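Local coordinates for acetyl-CoA hydrolase/transferase family protein (Porphyromonas gingivalis, PDB 2NVV) that probably hydrolyses acetyl-CoA or transfers coenzyme A from an acyl-CoA to acetate, and binds zinc, at residues V406-H411 / T468-D473. Residues are numbered along the deposited sequence; the frame is centred on the assembly and turned at random.
Sequences VPMVAH and TPQNLD. With ZN (zinc ion), chain H.
A single hydrogen bond joins the two loops: the amide NE2 of Gln470 donates to the backbone O of Pro407 over 3.1 Å. The bond is bent, 138° at the hydrogen, and the donor sits above the carbonyl plane, 41° out of it. The other end of the amide is tied as well, with OE1 hydrogen-bonded to the hydroxyl of Tyr459, which also bonds the backbone N of Asn471. With both ends engaged, the amide is restricted from flipping.

Van der Waals packing comes from selenomethionine Met408. The turn at chi3 (-86°) carries its methyl CE over the face of the Gln470 amide, 3.6 Å from Gln470 CD. The same CE makes an apolar contact with Leu472 CD1 at 4.4 Å, the edge of touching.

On the second loop, Asn471 OD1 accepts from the backbone N of Asp473, an Asx turn.

Three residues beyond Met408, His411 NE2 binds zinc at 2.3 Å, in a site completed by Asp413, two waters, and Glu416 and His417 of the second subunit. The loop carrying this intersubunit zinc ligand is thus linked to the loop preceding helix 477-484 by a modest 162 Å² contact, resting on one bent hydrogen bond whose donor amide is held through Tyr459 and covered on one face by a methyl.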
# COMPACT_ATOMS: atom_id res chain seq x y z
N VAL A 406 19.63 -9.58 -2.80
CA VAL A 406 19.54 -10.63 -3.80
C VAL A 406 18.97 -10.12 -5.12
O VAL A 406 18.41 -9.03 -5.19
CB VAL A 406 18.62 -11.74 -3.27
CG1 VAL A 406 19.22 -12.35 -2.01
CG2 VAL A 406 17.25 -11.17 -2.96
N PRO A 407 19.12 -10.91 -6.20
CA PRO A 407 18.59 -10.51 -7.51
C PRO A 407 17.10 -10.21 -7.43
O PRO A 407 16.63 -9.19 -7.94
CB PRO A 407 18.90 -11.72 -8.39
CG PRO A 407 20.17 -12.26 -7.78
CD PRO A 407 19.90 -12.16 -6.30
N MSE A 408 16.36 -11.12 -6.80
CA MSE A 408 14.92 -10.98 -6.60
C MSE A 408 14.57 -11.53 -5.22
O MSE A 408 15.10 -12.57 -4.83
CB MSE A 408 14.14 -11.77 -7.65
CG MSE A 408 12.64 -11.49 -7.62
SE MSE A 408 11.56 -12.73 -8.67
CE MSE A 408 11.66 -11.90 -10.42
N VAL A 409 13.71 -10.83 -4.48
CA VAL A 409 13.32 -11.29 -3.15
C VAL A 409 12.42 -12.53 -3.28
O VAL A 409 11.50 -12.55 -4.11
CB VAL A 409 12.58 -10.18 -2.33
CG1 VAL A 409 13.55 -9.09 -1.92
CG2 VAL A 409 11.45 -9.60 -3.12
N ALA A 410 12.69 -13.55 -2.47
CA ALA A 410 11.93 -14.79 -2.47
C ALA A 410 10.48 -14.59 -2.03
O ALA A 410 9.66 -15.49 -2.15
CB ALA A 410 12.61 -15.82 -1.59
N HIS A 411 10.19 -13.40 -1.51
CA HIS A 411 8.84 -13.06 -1.05
C HIS A 411 8.71 -11.55 -1.05
O HIS A 411 9.50 -10.87 -0.40
CB HIS A 411 8.60 -13.59 0.36
CG HIS A 411 7.20 -13.38 0.84
ND1 HIS A 411 6.14 -14.13 0.38
CD2 HIS A 411 6.68 -12.48 1.70
CE1 HIS A 411 5.02 -13.71 0.94
NE2 HIS A 411 5.32 -12.70 1.75
N THR A 468 12.68 -4.02 -16.57
CA THR A 468 13.29 -4.69 -15.42
C THR A 468 14.10 -5.91 -15.87
O THR A 468 13.53 -6.90 -16.36
CB THR A 468 12.20 -5.12 -14.40
OG1 THR A 468 11.43 -3.97 -14.02
CG2 THR A 468 12.83 -5.73 -13.16
N PRO A 469 15.43 -5.86 -15.70
CA PRO A 469 16.38 -6.91 -16.07
C PRO A 469 16.36 -8.19 -15.22
O PRO A 469 17.42 -8.69 -14.85
CB PRO A 469 17.75 -6.21 -15.97
CG PRO A 469 17.43 -4.76 -15.97
CD PRO A 469 16.16 -4.68 -15.20
N GLN A 470 15.18 -8.71 -14.91
CA GLN A 470 15.09 -9.94 -14.13
C GLN A 470 15.25 -11.15 -15.05
O GLN A 470 14.60 -11.24 -16.09
CB GLN A 470 13.75 -10.03 -13.38
CG GLN A 470 13.68 -9.16 -12.14
CD GLN A 470 14.51 -9.70 -10.99
OE1 GLN A 470 15.49 -10.41 -11.19
NE2 GLN A 470 14.13 -9.35 -9.78
N ASN A 471 16.12 -12.08 -14.67
CA ASN A 471 16.34 -13.27 -15.47
C ASN A 471 15.64 -14.45 -14.80
O ASN A 471 16.19 -15.09 -13.90
CB ASN A 471 17.83 -13.53 -15.59
CG ASN A 471 18.14 -14.60 -16.60
OD1 ASN A 471 17.54 -15.66 -16.59
ND2 ASN A 471 19.10 -14.32 -17.48
N LEU A 472 14.43 -14.73 -15.26
CA LEU A 472 13.63 -15.81 -14.70
C LEU A 472 14.31 -17.17 -14.64
O LEU A 472 13.84 -18.06 -13.93
CB LEU A 472 12.30 -15.91 -15.45
CG LEU A 472 11.13 -15.14 -14.82
CD1 LEU A 472 11.55 -13.72 -14.40
CD2 LEU A 472 9.97 -15.10 -15.81
N ASP A 473 15.41 -17.34 -15.35
CA ASP A 473 16.13 -18.61 -15.33
C ASP A 473 17.03 -18.77 -14.12
O ASP A 473 17.33 -19.90 -13.72
CB ASP A 473 16.99 -18.80 -16.57
CG ASP A 473 16.19 -19.12 -17.81
OD1 ASP A 473 15.10 -19.72 -17.67
OD2 ASP A 473 16.66 -18.80 -18.92
ZN ZN H . 3.59 -11.35 2.51
O HOH W 1 3.17 -10.14 0.74
O HOH W 2 4.13 -12.36 4.60